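Local coordinates for B-agarase (Agarivorans gilvus, PDB 5Z6P), which acts as a beta-agarase of glycoside hydrolase family 50, probably cleaving beta-1,4-galactosidic linkages of agarose, at residues S688-R692 / Y732-F736; L529-A533 / A571-L577; R274-Y280 / V293-Y298; L374-Y380 / G392-S396; E509-M515 / F620-N626. All coordinates share one frame; numbering follows the deposited sequence.

Contact 1 of 5, residues S688-R692 / Y732-F736; sequences SQQER and YNIGF
Arg692 reaches across to Gly735 with the end of its guanidinium: NH2 gives a fairly straight hydrogen bond to Gly735 O (2.8 Å, 163° at the hydrogen), while NH1 adds a weak one to the same oxygen. Gly735 O lies in the guanidinium plane, but NH2 approaches it from above the plane of the carbonyl group. NH1 also donates to Gln689 OE1 at 2.9 Å, on a lone pair. Bonds to Gly735 O, Gln689 OE1, Phe671 O and Tyr714 OH hold the guanidinium in its plane and rotation. Asn733 O sits over one face of the group, near its rim, and Tyr744 makes a cation-pi contact with it. Arg692, Asn733 and Gly735 thus form the tight, buried part. The partly exposed start of the helix, at Ser688 and Gln689, is looser: the CA atoms of Gln689 and Asn733 are 9.5 Å apart, and Gln689 crosses with its amide alone. Bent at chi2 (-49°), it brings NE2 to Asn733 OD1 at 2.9 Å, the two amide planes well tilted against each other; NE2 has a further partner in Asp675 OD1. Ser688 is the N-cap, its OG accepting from Glu691 N. Helix 689-704 joins the parallel neighbouring strands 664-668 and 709-714, a beta-alpha-beta crossover consistent with a (beta/alpha)8 barrel.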
# COMPACT_ATOMS: atom_id res chain seq x y z
N SER A 688 9.99 12.60 10.52
CA SER A 688 9.49 13.96 10.52
C SER A 688 8.90 14.29 9.17
O SER A 688 9.19 13.59 8.20
CB SER A 688 10.61 14.93 10.82
OG SER A 688 11.43 15.03 9.67
N GLN A 689 8.12 15.37 9.09
CA GLN A 689 7.61 15.86 7.81
C GLN A 689 8.75 16.16 6.84
O GLN A 689 8.65 15.91 5.64
CB GLN A 689 6.75 17.11 8.00
CG GLN A 689 5.41 16.87 8.73
CD GLN A 689 4.66 15.68 8.13
OE1 GLN A 689 4.39 15.64 6.92
NE2 GLN A 689 4.38 14.70 8.96
N GLN A 690 9.83 16.72 7.35
CA GLN A 690 10.96 17.06 6.49
C GLN A 690 11.53 15.79 5.85
O GLN A 690 11.85 15.78 4.67
CB GLN A 690 12.04 17.80 7.27
CG GLN A 690 13.18 18.30 6.41
CD GLN A 690 14.34 18.85 7.22
OE1 GLN A 690 14.38 18.72 8.43
NE2 GLN A 690 15.30 19.47 6.54
N GLU A 691 11.64 14.73 6.63
CA GLU A 691 12.21 13.50 6.12
C GLU A 691 11.27 12.79 5.13
O GLU A 691 11.72 12.03 4.27
CB GLU A 691 12.59 12.55 7.25
CG GLU A 691 13.41 11.37 6.72
CD GLU A 691 14.07 10.54 7.80
OE1 GLU A 691 13.37 9.93 8.65
OE2 GLU A 691 15.31 10.48 7.79
N ARG A 692 9.97 13.04 5.25
CA ARG A 692 8.99 12.50 4.31
C ARG A 692 9.33 12.94 2.89
O ARG A 692 9.34 12.13 1.96
CB ARG A 692 7.58 12.95 4.66
CG ARG A 692 6.94 12.24 5.85
CD ARG A 692 5.47 12.69 6.00
NE ARG A 692 4.67 12.22 4.87
CZ ARG A 692 3.61 12.85 4.37
NH1 ARG A 692 3.20 14.01 4.89
NH2 ARG A 692 2.96 12.32 3.33
N TYR A 732 -3.28 6.66 8.05
CA TYR A 732 -1.88 6.98 7.91
C TYR A 732 -1.64 8.43 7.57
O TYR A 732 -2.38 9.02 6.79
CB TYR A 732 -1.22 6.13 6.80
CG TYR A 732 -1.50 4.65 6.81
CD1 TYR A 732 -1.80 3.99 7.99
CD2 TYR A 732 -1.44 3.92 5.64
CE1 TYR A 732 -2.04 2.64 8.00
CE2 TYR A 732 -1.67 2.55 5.63
CZ TYR A 732 -1.97 1.92 6.82
OH TYR A 732 -2.21 0.58 6.86
N ASN A 733 -0.56 8.99 8.10
CA ASN A 733 -0.09 10.28 7.64
C ASN A 733 0.62 10.15 6.29
O ASN A 733 1.82 10.18 6.25
CB ASN A 733 0.85 10.92 8.69
CG ASN A 733 1.58 12.14 8.16
OD1 ASN A 733 2.78 12.30 8.40
ND2 ASN A 733 0.88 12.99 7.43
N ILE A 734 -0.14 10.01 5.20
CA ILE A 734 0.48 9.79 3.89
C ILE A 734 0.12 10.82 2.83
O ILE A 734 0.55 10.72 1.69
CB ILE A 734 0.12 8.40 3.34
CG1 ILE A 734 -1.41 8.22 3.28
CG2 ILE A 734 0.80 7.34 4.16
CD1 ILE A 734 -1.87 7.08 2.40
N GLY A 735 -0.65 11.83 3.19
CA GLY A 735 -1.08 12.79 2.20
C GLY A 735 -0.03 13.79 1.76
O GLY A 735 0.93 14.08 2.47
N PHE A 736 -0.24 14.32 0.56
CA PHE A 736 0.41 15.56 0.15
C PHE A 736 -0.25 16.76 0.82
O PHE A 736 0.42 17.77 1.08
CB PHE A 736 0.38 15.72 -1.36
CG PHE A 736 1.69 15.40 -2.00
CD1 PHE A 736 2.18 14.11 -1.98
CD2 PHE A 736 2.45 16.40 -2.60
CE1 PHE A 736 3.40 13.81 -2.54
CE2 PHE A 736 3.67 16.11 -3.16
CZ PHE A 736 4.15 14.82 -3.14

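Contact 2 of 5, residues L529-A533 / A571-L577; sequences LGRSA and AKGVKGL
The C-terminal ends of helices 523-530 and 567-572 meet here, with Leu529 and Gly530 set against Gly573, where the second helix gives way to a positive phi. Val574 N donates an almost straight hydrogen bond to Leu529 O (2.9 Å, 173°), and further along Ala533 N bonds to Ala571 O at 2.8 Å. Between them the backbones run in opposite directions and close enough for CA-H...O contacts, such as Gly530 CA to Val574 O at 3.1 Å. Both segments belong to a mostly helical stretch between strands 501-506 and 614-615, probably an insertion in the catalytic domain; Lys539, from helix 537-550 of the same stretch, gives its NZ to Leu529 O and Arg531 O. Apolar groups fill the inner side: CG2 of Val574 lies 4.1 Å from CB of Leu529. The CD1 methyls of Leu529 and Leu577 touch at 4.0 Å, their side chains crossing at about a right angle in contact with Trp560 and Tyr587. On the exposed side Lys575 lays its extended chain along Gly530, with CE near Gly530 O.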
# COMPACT_ATOMS: atom_id res chain seq x y z
N LEU A 529 -6.82 -27.39 -8.89
CA LEU A 529 -6.65 -28.82 -9.15
C LEU A 529 -7.53 -29.67 -8.22
O LEU A 529 -7.98 -30.76 -8.59
CB LEU A 529 -5.18 -29.23 -9.00
CG LEU A 529 -4.26 -28.91 -10.18
CD1 LEU A 529 -2.80 -29.18 -9.84
CD2 LEU A 529 -4.71 -29.70 -11.41
N GLY A 530 -7.77 -29.17 -7.02
CA GLY A 530 -8.61 -29.85 -6.07
C GLY A 530 -10.08 -29.82 -6.45
O GLY A 530 -10.84 -30.63 -5.95
N ARG A 531 -10.47 -28.90 -7.34
CA ARG A 531 -11.87 -28.76 -7.73
C ARG A 531 -12.30 -29.66 -8.88
O ARG A 531 -11.47 -30.20 -9.63
CB ARG A 531 -12.15 -27.30 -8.07
CG ARG A 531 -11.96 -26.36 -6.87
CD ARG A 531 -12.12 -24.92 -7.26
NE ARG A 531 -13.43 -24.63 -7.82
CZ ARG A 531 -13.74 -23.45 -8.35
NH1 ARG A 531 -12.82 -22.50 -8.39
NH2 ARG A 531 -14.94 -23.22 -8.85
N SER A 532 -13.61 -29.83 -9.03
CA SER A 532 -14.13 -30.62 -10.14
C SER A 532 -14.28 -29.78 -11.42
O SER A 532 -14.72 -28.64 -11.39
CB SER A 532 -15.47 -31.25 -9.75
OG SER A 532 -16.30 -30.28 -9.14
N ALA A 533 -13.91 -30.35 -12.56
CA ALA A 533 -13.98 -29.59 -13.80
C ALA A 533 -15.42 -29.28 -14.26
O ALA A 533 -15.62 -28.39 -15.07
CB ALA A 533 -13.21 -30.33 -14.92
N ALA A 571 -9.73 -34.79 -13.44
CA ALA A 571 -10.71 -33.77 -13.66
C ALA A 571 -11.68 -33.61 -12.48
O ALA A 571 -12.11 -32.51 -12.20
CB ALA A 571 -11.49 -34.07 -14.94
N LYS A 572 -12.03 -34.72 -11.83
CA LYS A 572 -12.95 -34.74 -10.70
C LYS A 572 -12.39 -34.00 -9.47
O LYS A 572 -13.13 -33.42 -8.69
CB LYS A 572 -13.30 -36.19 -10.32
CG LYS A 572 -13.92 -36.38 -8.94
CD LYS A 572 -14.86 -37.59 -8.90
CE LYS A 572 -16.11 -37.35 -8.03
NZ LYS A 572 -16.58 -35.93 -7.97
N GLY A 573 -11.07 -34.03 -9.31
CA GLY A 573 -10.43 -33.28 -8.25
C GLY A 573 -9.31 -34.08 -7.63
O GLY A 573 -9.49 -35.26 -7.34
N VAL A 574 -8.14 -33.46 -7.45
CA VAL A 574 -7.06 -34.09 -6.71
C VAL A 574 -6.57 -33.19 -5.58
O VAL A 574 -6.39 -31.98 -5.76
CB VAL A 574 -5.86 -34.46 -7.61
CG1 VAL A 574 -6.26 -35.52 -8.58
CG2 VAL A 574 -5.35 -33.25 -8.37
N LYS A 575 -6.37 -33.79 -4.42
CA LYS A 575 -5.96 -33.07 -3.22
C LYS A 575 -4.85 -33.84 -2.53
O LYS A 575 -4.58 -34.99 -2.87
CB LYS A 575 -7.15 -32.89 -2.27
CG LYS A 575 -8.24 -31.99 -2.80
CD LYS A 575 -9.40 -31.92 -1.84
CE LYS A 575 -10.53 -31.10 -2.44
NZ LYS A 575 -11.73 -31.06 -1.56
N GLY A 576 -4.20 -33.20 -1.56
CA GLY A 576 -3.15 -33.85 -0.81
C GLY A 576 -1.91 -34.13 -1.65
O GLY A 576 -1.21 -35.11 -1.42
N LEU A 577 -1.65 -33.26 -2.62
CA LEU A 577 -0.49 -33.39 -3.49
C LEU A 577 0.76 -33.12 -2.68
O LEU A 577 0.76 -32.28 -1.79
CB LEU A 577 -0.59 -32.42 -4.68
CG LEU A 577 -1.78 -32.60 -5.63
CD1 LEU A 577 -1.79 -31.50 -6.68
CD2 LEU A 577 -1.79 -33.97 -6.29

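Contact 3 of 5, residues R274-Y280 / V293-Y298; sequences RQQASGY and VDPEGY
Through hydrogen bonds from Gln275 N to Gly297 O (2.8 Å) and from Gly279 N to Pro295 O (3.0 Å), the loop 274-280 runs along the type I turn from Asp294 to Gly297. Water 1 fills in beside them, accepting from Ser278 N and donating to the carbonyls of Tyr280 and Asp294. The turn links the antiparallel strands 289-293 and 299-305. Asp294 OD1 accepts from Glu296 N, an Asx turn, and from Tyr298 N, the two donors coming from opposite faces of the carboxylate, while OD2 is bonded to Ser264. Arg274 bends at chi2 (69°) and grips Glu296 O side-on with two nitrogens, NE at 3.0 Å and NH2 at 2.9 Å, the oxygen lying in the guanidinium plane. The same plane rests flat on the ring of Tyr298, with centres 3.9 Å apart and planes 10° from parallel, a stacked cation-pi contact in which CD also sits over the ring. Ala277 points CB at the turn, 3.3 Å from Pro295 O, and Pro295 CB lies against Gly279 O at 3.4 Å.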
# COMPACT_ATOMS: atom_id res chain seq x y z
N ARG A 274 12.42 14.69 -29.77
CA ARG A 274 11.11 14.56 -30.40
C ARG A 274 10.92 13.20 -31.06
O ARG A 274 11.79 12.71 -31.77
CB ARG A 274 10.92 15.66 -31.43
CG ARG A 274 9.47 15.85 -31.84
CD ARG A 274 8.68 16.42 -30.69
NE ARG A 274 7.29 16.64 -31.05
CZ ARG A 274 6.86 17.72 -31.68
NH1 ARG A 274 7.72 18.67 -32.03
NH2 ARG A 274 5.57 17.84 -31.97
N GLN A 275 9.77 12.59 -30.80
CA GLN A 275 9.41 11.32 -31.41
C GLN A 275 8.21 11.52 -32.32
O GLN A 275 7.60 12.58 -32.32
CB GLN A 275 9.09 10.29 -30.33
CG GLN A 275 10.14 10.23 -29.24
CD GLN A 275 11.34 9.44 -29.66
OE1 GLN A 275 11.20 8.37 -30.25
NE2 GLN A 275 12.52 9.94 -29.34
N GLN A 276 7.88 10.50 -33.10
CA GLN A 276 6.68 10.56 -33.92
C GLN A 276 5.43 10.68 -33.05
O GLN A 276 5.37 10.09 -31.97
CB GLN A 276 6.58 9.34 -34.82
CG GLN A 276 7.70 9.22 -35.84
CD GLN A 276 7.29 8.38 -37.02
OE1 GLN A 276 6.20 8.54 -37.56
NE2 GLN A 276 8.15 7.47 -37.41
N ALA A 277 4.46 11.45 -33.52
CA ALA A 277 3.20 11.67 -32.83
C ALA A 277 2.10 10.77 -33.38
O ALA A 277 1.88 10.74 -34.59
CB ALA A 277 2.79 13.11 -32.95
N SER A 278 1.40 10.04 -32.51
CA SER A 278 0.30 9.19 -32.96
C SER A 278 -1.04 9.82 -32.63
O SER A 278 -2.08 9.33 -33.04
CB SER A 278 0.39 7.81 -32.30
OG SER A 278 0.26 7.90 -30.89
N GLY A 279 -1.01 10.91 -31.87
CA GLY A 279 -2.23 11.51 -31.36
C GLY A 279 -2.69 10.92 -30.03
O GLY A 279 -3.67 11.38 -29.47
N TYR A 280 -2.00 9.90 -29.53
CA TYR A 280 -2.30 9.31 -28.22
C TYR A 280 -1.02 9.00 -27.45
O TYR A 280 0.03 8.81 -28.04
CB TYR A 280 -3.13 8.01 -28.35
CG TYR A 280 -4.43 8.21 -29.08
CD1 TYR A 280 -4.49 8.11 -30.47
CD2 TYR A 280 -5.58 8.53 -28.40
CE1 TYR A 280 -5.66 8.31 -31.14
CE2 TYR A 280 -6.77 8.73 -29.06
CZ TYR A 280 -6.80 8.63 -30.43
OH TYR A 280 -7.97 8.83 -31.11
N VAL A 293 5.47 8.32 -24.64
CA VAL A 293 5.49 9.42 -25.58
C VAL A 293 4.12 10.07 -25.57
O VAL A 293 3.13 9.34 -25.56
CB VAL A 293 5.84 8.93 -27.01
CG1 VAL A 293 5.83 10.07 -27.99
CG2 VAL A 293 7.19 8.22 -27.02
N ASP A 294 4.04 11.40 -25.53
CA ASP A 294 2.74 12.09 -25.44
C ASP A 294 2.08 12.17 -26.83
O ASP A 294 2.69 11.79 -27.82
CB ASP A 294 2.89 13.47 -24.72
CG ASP A 294 3.36 14.63 -25.64
OD1 ASP A 294 3.45 14.49 -26.88
OD2 ASP A 294 3.61 15.74 -25.08
N PRO A 295 0.81 12.61 -26.91
CA PRO A 295 0.13 12.58 -28.21
C PRO A 295 0.82 13.38 -29.33
O PRO A 295 0.60 13.09 -30.50
CB PRO A 295 -1.23 13.18 -27.90
CG PRO A 295 -1.48 12.83 -26.47
CD PRO A 295 -0.13 12.85 -25.80
N GLU A 296 1.65 14.35 -28.97
CA GLU A 296 2.35 15.16 -29.96
C GLU A 296 3.78 14.72 -30.19
O GLU A 296 4.52 15.39 -30.87
CB GLU A 296 2.33 16.62 -29.55
CG GLU A 296 1.00 17.31 -29.74
CD GLU A 296 0.99 18.69 -29.13
OE1 GLU A 296 1.99 19.04 -28.49
OE2 GLU A 296 -0.02 19.41 -29.26
N GLY A 297 4.17 13.59 -29.60
CA GLY A 297 5.48 13.04 -29.83
C GLY A 297 6.58 13.43 -28.85
O GLY A 297 7.70 12.99 -28.97
N TYR A 298 6.26 14.25 -27.85
CA TYR A 298 7.24 14.61 -26.83
C TYR A 298 7.48 13.48 -25.84
O TYR A 298 6.54 12.84 -25.40
CB TYR A 298 6.80 15.86 -26.08
CG TYR A 298 6.67 17.05 -26.98
CD1 TYR A 298 7.76 17.90 -27.21
CD2 TYR A 298 5.47 17.35 -27.60
CE1 TYR A 298 7.65 18.99 -28.03
CE2 TYR A 298 5.35 18.45 -28.42
CZ TYR A 298 6.44 19.26 -28.63
OH TYR A 298 6.31 20.35 -29.45
O HOH W 1 2.07 9.79 -29.78

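Contact 4 of 5, residues L374-Y380 / G392-S396; sequences LAEHYGY and GETYS
Gly392 O receives a CA-H...O contact from Tyr380 CA at 3.5 Å, and CD1 of the Tyr380 ring comes obliquely to the same oxygen. Next, Glu393 extends its chain to lay the carboxylate over one face of Tyr378, OE1 3.2 Å from CE1, with the planes 38° apart; its oxygens are held by Thr317 OG1 and Tyr370 OH. Thr394 forms the hydrogen-bonded pair with Gly379: Thr394 N donates to Gly379 O (2.8 Å) and Gly379 N to Thr394 O (2.9 Å). Water 2 bridges Thr394 OG1 and His377 O. Tyr395, CG trans to its backbone N (chi1 -166°), presents its ring edge to the opposite face of Tyr378, centroids 5.0 Å apart and planes at 63°. Its hydroxyl donates to Leu374 O at 2.7 Å, tying the strand to the 3-10 segment that precedes its partner. Finally Ser396 N bonds to His377 O (3.3 Å), while OG caps Ala399 N at the start of helix 397-406. The two strands make an antiparallel beta hairpin, with 388-395 the central strand of a three-stranded sheet.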
# COMPACT_ATOMS: atom_id res chain seq x y z
N LEU A 374 -22.90 22.55 7.20
CA LEU A 374 -21.79 21.60 7.12
C LEU A 374 -22.23 20.16 7.43
O LEU A 374 -21.42 19.24 7.36
CB LEU A 374 -20.66 22.02 8.05
CG LEU A 374 -19.95 23.33 7.73
CD1 LEU A 374 -18.98 23.68 8.82
CD2 LEU A 374 -19.25 23.29 6.36
N ALA A 375 -23.50 19.96 7.76
CA ALA A 375 -24.06 18.61 7.93
C ALA A 375 -24.20 17.91 6.59
O ALA A 375 -24.40 16.70 6.53
CB ALA A 375 -25.42 18.64 8.64
N GLU A 376 -24.09 18.68 5.52
CA GLU A 376 -24.07 18.16 4.16
C GLU A 376 -23.05 17.04 3.98
O GLU A 376 -23.17 16.20 3.09
CB GLU A 376 -23.76 19.30 3.19
CG GLU A 376 -23.69 18.90 1.73
CD GLU A 376 -25.05 18.50 1.18
OE1 GLU A 376 -26.07 18.99 1.69
OE2 GLU A 376 -25.09 17.69 0.23
N HIS A 377 -22.02 17.03 4.82
CA HIS A 377 -20.92 16.11 4.64
C HIS A 377 -21.03 14.87 5.51
O HIS A 377 -20.10 14.08 5.58
CB HIS A 377 -19.60 16.84 4.88
CG HIS A 377 -19.54 18.15 4.17
ND1 HIS A 377 -19.52 18.24 2.79
CD2 HIS A 377 -19.59 19.42 4.63
CE1 HIS A 377 -19.52 19.51 2.44
NE2 HIS A 377 -19.57 20.25 3.53
N TYR A 378 -22.18 14.70 6.17
CA TYR A 378 -22.50 13.42 6.75
C TYR A 378 -22.71 12.40 5.62
O TYR A 378 -23.10 12.75 4.52
CB TYR A 378 -23.76 13.49 7.64
CG TYR A 378 -23.52 14.07 9.02
CD1 TYR A 378 -22.68 13.43 9.91
CD2 TYR A 378 -24.17 15.24 9.43
CE1 TYR A 378 -22.47 13.94 11.17
CE2 TYR A 378 -23.95 15.76 10.69
CZ TYR A 378 -23.10 15.10 11.56
OH TYR A 378 -22.87 15.58 12.81
N GLY A 379 -22.43 11.14 5.91
CA GLY A 379 -22.71 10.05 4.99
C GLY A 379 -23.10 8.85 5.82
O GLY A 379 -23.24 8.96 7.04
N TYR A 380 -23.27 7.71 5.17
CA TYR A 380 -23.70 6.50 5.86
C TYR A 380 -23.11 5.25 5.20
O TYR A 380 -23.13 5.10 3.98
CB TYR A 380 -25.23 6.42 5.88
CG TYR A 380 -25.79 5.14 6.44
CD1 TYR A 380 -25.76 4.88 7.81
CD2 TYR A 380 -26.37 4.19 5.62
CE1 TYR A 380 -26.28 3.71 8.33
CE2 TYR A 380 -26.90 3.02 6.14
CZ TYR A 380 -26.85 2.79 7.50
OH TYR A 380 -27.36 1.63 8.03
N GLY A 392 -22.69 2.52 9.88
CA GLY A 392 -22.56 3.70 10.69
C GLY A 392 -22.63 5.00 9.93
O GLY A 392 -22.39 5.06 8.74
N GLU A 393 -22.96 6.05 10.66
CA GLU A 393 -22.84 7.40 10.14
C GLU A 393 -21.38 7.71 9.88
O GLU A 393 -20.52 7.26 10.62
CB GLU A 393 -23.44 8.39 11.13
CG GLU A 393 -23.30 9.83 10.73
CD GLU A 393 -23.77 10.78 11.82
OE1 GLU A 393 -22.94 11.18 12.65
OE2 GLU A 393 -24.97 11.11 11.84
N THR A 394 -21.10 8.46 8.82
CA THR A 394 -19.75 8.92 8.56
C THR A 394 -19.70 10.42 8.41
O THR A 394 -20.73 11.08 8.26
CB THR A 394 -19.15 8.29 7.28
OG1 THR A 394 -19.88 8.74 6.13
CG2 THR A 394 -19.18 6.77 7.35
N TYR A 395 -18.49 10.95 8.43
CA TYR A 395 -18.31 12.36 8.16
C TYR A 395 -17.00 12.58 7.44
O TYR A 395 -16.02 11.90 7.71
CB TYR A 395 -18.36 13.17 9.45
CG TYR A 395 -18.53 14.64 9.21
CD1 TYR A 395 -19.75 15.16 8.80
CD2 TYR A 395 -17.46 15.52 9.35
CE1 TYR A 395 -19.91 16.52 8.56
CE2 TYR A 395 -17.62 16.88 9.12
CZ TYR A 395 -18.84 17.37 8.73
OH TYR A 395 -19.00 18.72 8.49
N SER A 396 -16.99 13.52 6.52
CA SER A 396 -15.76 13.94 5.86
C SER A 396 -15.40 15.36 6.30
O SER A 396 -15.99 16.32 5.84
CB SER A 396 -15.90 13.87 4.35
OG SER A 396 -14.89 14.62 3.71
O HOH W 2 -19.18 11.34 5.06
O HOH W 3 -23.17 12.91 14.30

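Contact 5 of 5, residues E509-M515 / F620-N626; sequences EKSWGRM and FADWGMN
The indole of Trp512 carries Lys510 CB on one face and takes the edge of Phe620 toward its face in an offset edge-to-face pair, centroids 5.3 Å apart and planes at 66°. At the indole edge, near its plane, Gly624 O lies 3.3 Å from CD1. The two loops follow strands 501-506 and 614-615, where loops of a (beta/alpha)8 barrel, the fold to be expected of this family, would frame the catalytic face. Trp623 supplies a second flat group: Ala621 CB packs on one of its faces, toward the rim, and water 5 lies at its edge. CH2 of this indole comes within 3.5 Å of Glu509 O, and the carboxylate of Glu509, whose OE2 is held by Asn643, stands steeply to the ring. Arg514, extended from CG to NE, passes at about a right angle and places a guanidinium face over Trp623 CB, with NH1 3.5 Å away. Waters bridge the backbones: water 5 accepts from Gly513 N and donates to Trp623 O at 2.7 Å, and water 6 joins Met515 N with the carbonyls of Asp622 and Met625. Beyond the type I turn from Ala621 to Gly624, Asn626 meets Gly513. There the amide works both ways: OD1 caps Val629 N at the following helix, and ND2 donates to Gly513 O at 3.2 Å, 152° at the hydrogen.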
# COMPACT_ATOMS: atom_id res chain seq x y z
N GLU A 509 -4.31 -5.14 -7.29
CA GLU A 509 -3.75 -6.02 -6.28
C GLU A 509 -4.52 -7.33 -6.06
O GLU A 509 -4.99 -7.61 -4.94
CB GLU A 509 -3.64 -5.24 -4.95
CG GLU A 509 -2.64 -4.05 -4.99
CD GLU A 509 -2.32 -3.46 -3.60
OE1 GLU A 509 -3.04 -3.77 -2.64
OE2 GLU A 509 -1.34 -2.71 -3.49
N LYS A 510 -4.66 -8.13 -7.10
CA LYS A 510 -5.27 -9.45 -6.93
C LYS A 510 -4.28 -10.40 -6.21
O LYS A 510 -3.07 -10.20 -6.25
CB LYS A 510 -5.71 -10.04 -8.28
CG LYS A 510 -6.82 -9.27 -8.95
CD LYS A 510 -7.36 -10.00 -10.19
CE LYS A 510 -8.45 -9.19 -10.89
NZ LYS A 510 -9.61 -8.87 -9.99
N SER A 511 -4.81 -11.43 -5.56
CA SER A 511 -3.98 -12.42 -4.87
C SER A 511 -3.43 -13.50 -5.82
O SER A 511 -3.85 -14.65 -5.77
CB SER A 511 -4.77 -13.08 -3.74
OG SER A 511 -5.10 -12.14 -2.73
N TRP A 512 -2.47 -13.13 -6.68
CA TRP A 512 -2.02 -14.03 -7.76
C TRP A 512 -1.16 -15.17 -7.23
O TRP A 512 -0.89 -16.14 -7.94
CB TRP A 512 -1.21 -13.27 -8.81
CG TRP A 512 -1.96 -12.28 -9.63
CD1 TRP A 512 -1.93 -10.91 -9.50
CD2 TRP A 512 -2.85 -12.57 -10.71
NE1 TRP A 512 -2.73 -10.33 -10.46
CE2 TRP A 512 -3.31 -11.32 -11.20
CE3 TRP A 512 -3.30 -13.75 -11.30
CZ2 TRP A 512 -4.20 -11.24 -12.27
CZ3 TRP A 512 -4.18 -13.67 -12.37
CH2 TRP A 512 -4.61 -12.42 -12.85
N GLY A 513 -0.70 -15.03 -5.99
CA GLY A 513 0.21 -15.98 -5.40
C GLY A 513 1.40 -15.27 -4.75
O GLY A 513 2.08 -14.48 -5.39
N ARG A 514 1.64 -15.56 -3.48
CA ARG A 514 2.72 -14.92 -2.75
C ARG A 514 3.98 -15.78 -2.75
O ARG A 514 3.98 -16.91 -2.27
CB ARG A 514 2.28 -14.64 -1.31
CG ARG A 514 3.34 -13.97 -0.45
CD ARG A 514 2.86 -13.86 0.99
NE ARG A 514 3.78 -13.07 1.80
CZ ARG A 514 3.42 -12.00 2.50
NH1 ARG A 514 2.15 -11.61 2.49
NH2 ARG A 514 4.31 -11.33 3.20
N MET A 515 5.05 -15.23 -3.31
CA MET A 515 6.31 -15.96 -3.39
C MET A 515 6.85 -16.25 -1.99
O MET A 515 6.54 -15.52 -1.05
CB MET A 515 7.34 -15.17 -4.18
CG MET A 515 6.98 -14.97 -5.63
SD MET A 515 8.35 -14.30 -6.56
CE MET A 515 8.32 -12.60 -6.02
N PHE A 620 0.25 -5.04 -9.60
CA PHE A 620 0.73 -6.13 -8.76
C PHE A 620 1.18 -5.66 -7.36
O PHE A 620 2.11 -4.86 -7.26
CB PHE A 620 1.93 -6.85 -9.42
CG PHE A 620 1.60 -7.59 -10.69
CD1 PHE A 620 0.69 -8.64 -10.69
CD2 PHE A 620 2.23 -7.27 -11.88
CE1 PHE A 620 0.41 -9.35 -11.87
CE2 PHE A 620 1.96 -7.97 -13.06
CZ PHE A 620 1.04 -9.00 -13.04
N ALA A 621 0.56 -6.17 -6.30
CA ALA A 621 1.14 -5.98 -4.97
C ALA A 621 2.34 -6.91 -4.83
O ALA A 621 2.41 -7.92 -5.54
CB ALA A 621 0.13 -6.25 -3.88
N ASP A 622 3.26 -6.59 -3.93
CA ASP A 622 4.46 -7.41 -3.76
C ASP A 622 4.15 -8.80 -3.19
O ASP A 622 4.94 -9.73 -3.37
CB ASP A 622 5.53 -6.67 -2.92
CG ASP A 622 5.09 -6.38 -1.47
OD1 ASP A 622 3.94 -6.62 -1.10
OD2 ASP A 622 5.92 -5.89 -0.70
N TRP A 623 2.99 -8.95 -2.54
CA TRP A 623 2.54 -10.25 -2.04
C TRP A 623 1.61 -10.94 -3.05
O TRP A 623 1.12 -12.05 -2.81
CB TRP A 623 1.82 -10.11 -0.70
CG TRP A 623 0.85 -8.96 -0.68
CD1 TRP A 623 1.05 -7.73 -0.11
CD2 TRP A 623 -0.45 -8.91 -1.29
NE1 TRP A 623 -0.04 -6.94 -0.32
CE2 TRP A 623 -0.98 -7.64 -1.03
CE3 TRP A 623 -1.22 -9.83 -2.02
CZ2 TRP A 623 -2.24 -7.26 -1.48
CZ3 TRP A 623 -2.45 -9.44 -2.46
CH2 TRP A 623 -2.96 -8.18 -2.19
N GLY A 624 1.34 -10.27 -4.15
CA GLY A 624 0.46 -10.80 -5.17
C GLY A 624 1.14 -10.77 -6.52
O GLY A 624 0.60 -10.23 -7.47
N MET A 625 2.34 -11.32 -6.58
CA MET A 625 3.08 -11.40 -7.83
C MET A 625 4.14 -12.48 -7.81
O MET A 625 4.59 -12.92 -6.75
CB MET A 625 3.71 -10.05 -8.17
CG MET A 625 4.76 -9.58 -7.22
SD MET A 625 5.58 -8.11 -7.87
CE MET A 625 6.90 -8.83 -8.84
N ASN A 626 4.51 -12.90 -9.01
CA ASN A 626 5.41 -14.02 -9.20
C ASN A 626 5.80 -14.08 -10.68
O ASN A 626 5.15 -13.45 -11.51
CB ASN A 626 4.74 -15.31 -8.73
CG ASN A 626 3.36 -15.45 -9.29
OD1 ASN A 626 3.18 -15.59 -10.50
ND2 ASN A 626 2.36 -15.41 -8.41
O HOH W 4 -1.26 -8.35 -7.13
O HOH W 5 -1.22 -13.28 -3.45
O HOH W 6 4.72 -12.39 -4.05

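In the fold
Along the chain the contacts close in the order 3, 4, 5 and 1, with contact 2 nested inside the long loop of contact 5. Contacts 2 and 5 share the beta-galactosidase family region and have centres about 23 Å apart, contact 5 nearer the centre of the chain and contact 2 out on a helical protrusion. Contacts 1 and 3 adjoin the sheet that contains strands 299-305 and 709-714, contact 3 at the turn before strand 299-305 and contact 1 between the helix before strand 709-714 and the loop after it, with centres about 35 Å apart. Contact 4, in a separate three-stranded sheet, lies about 26 Å from contact 1 between centres. No two contacts touch; each joins a separate part of the chain.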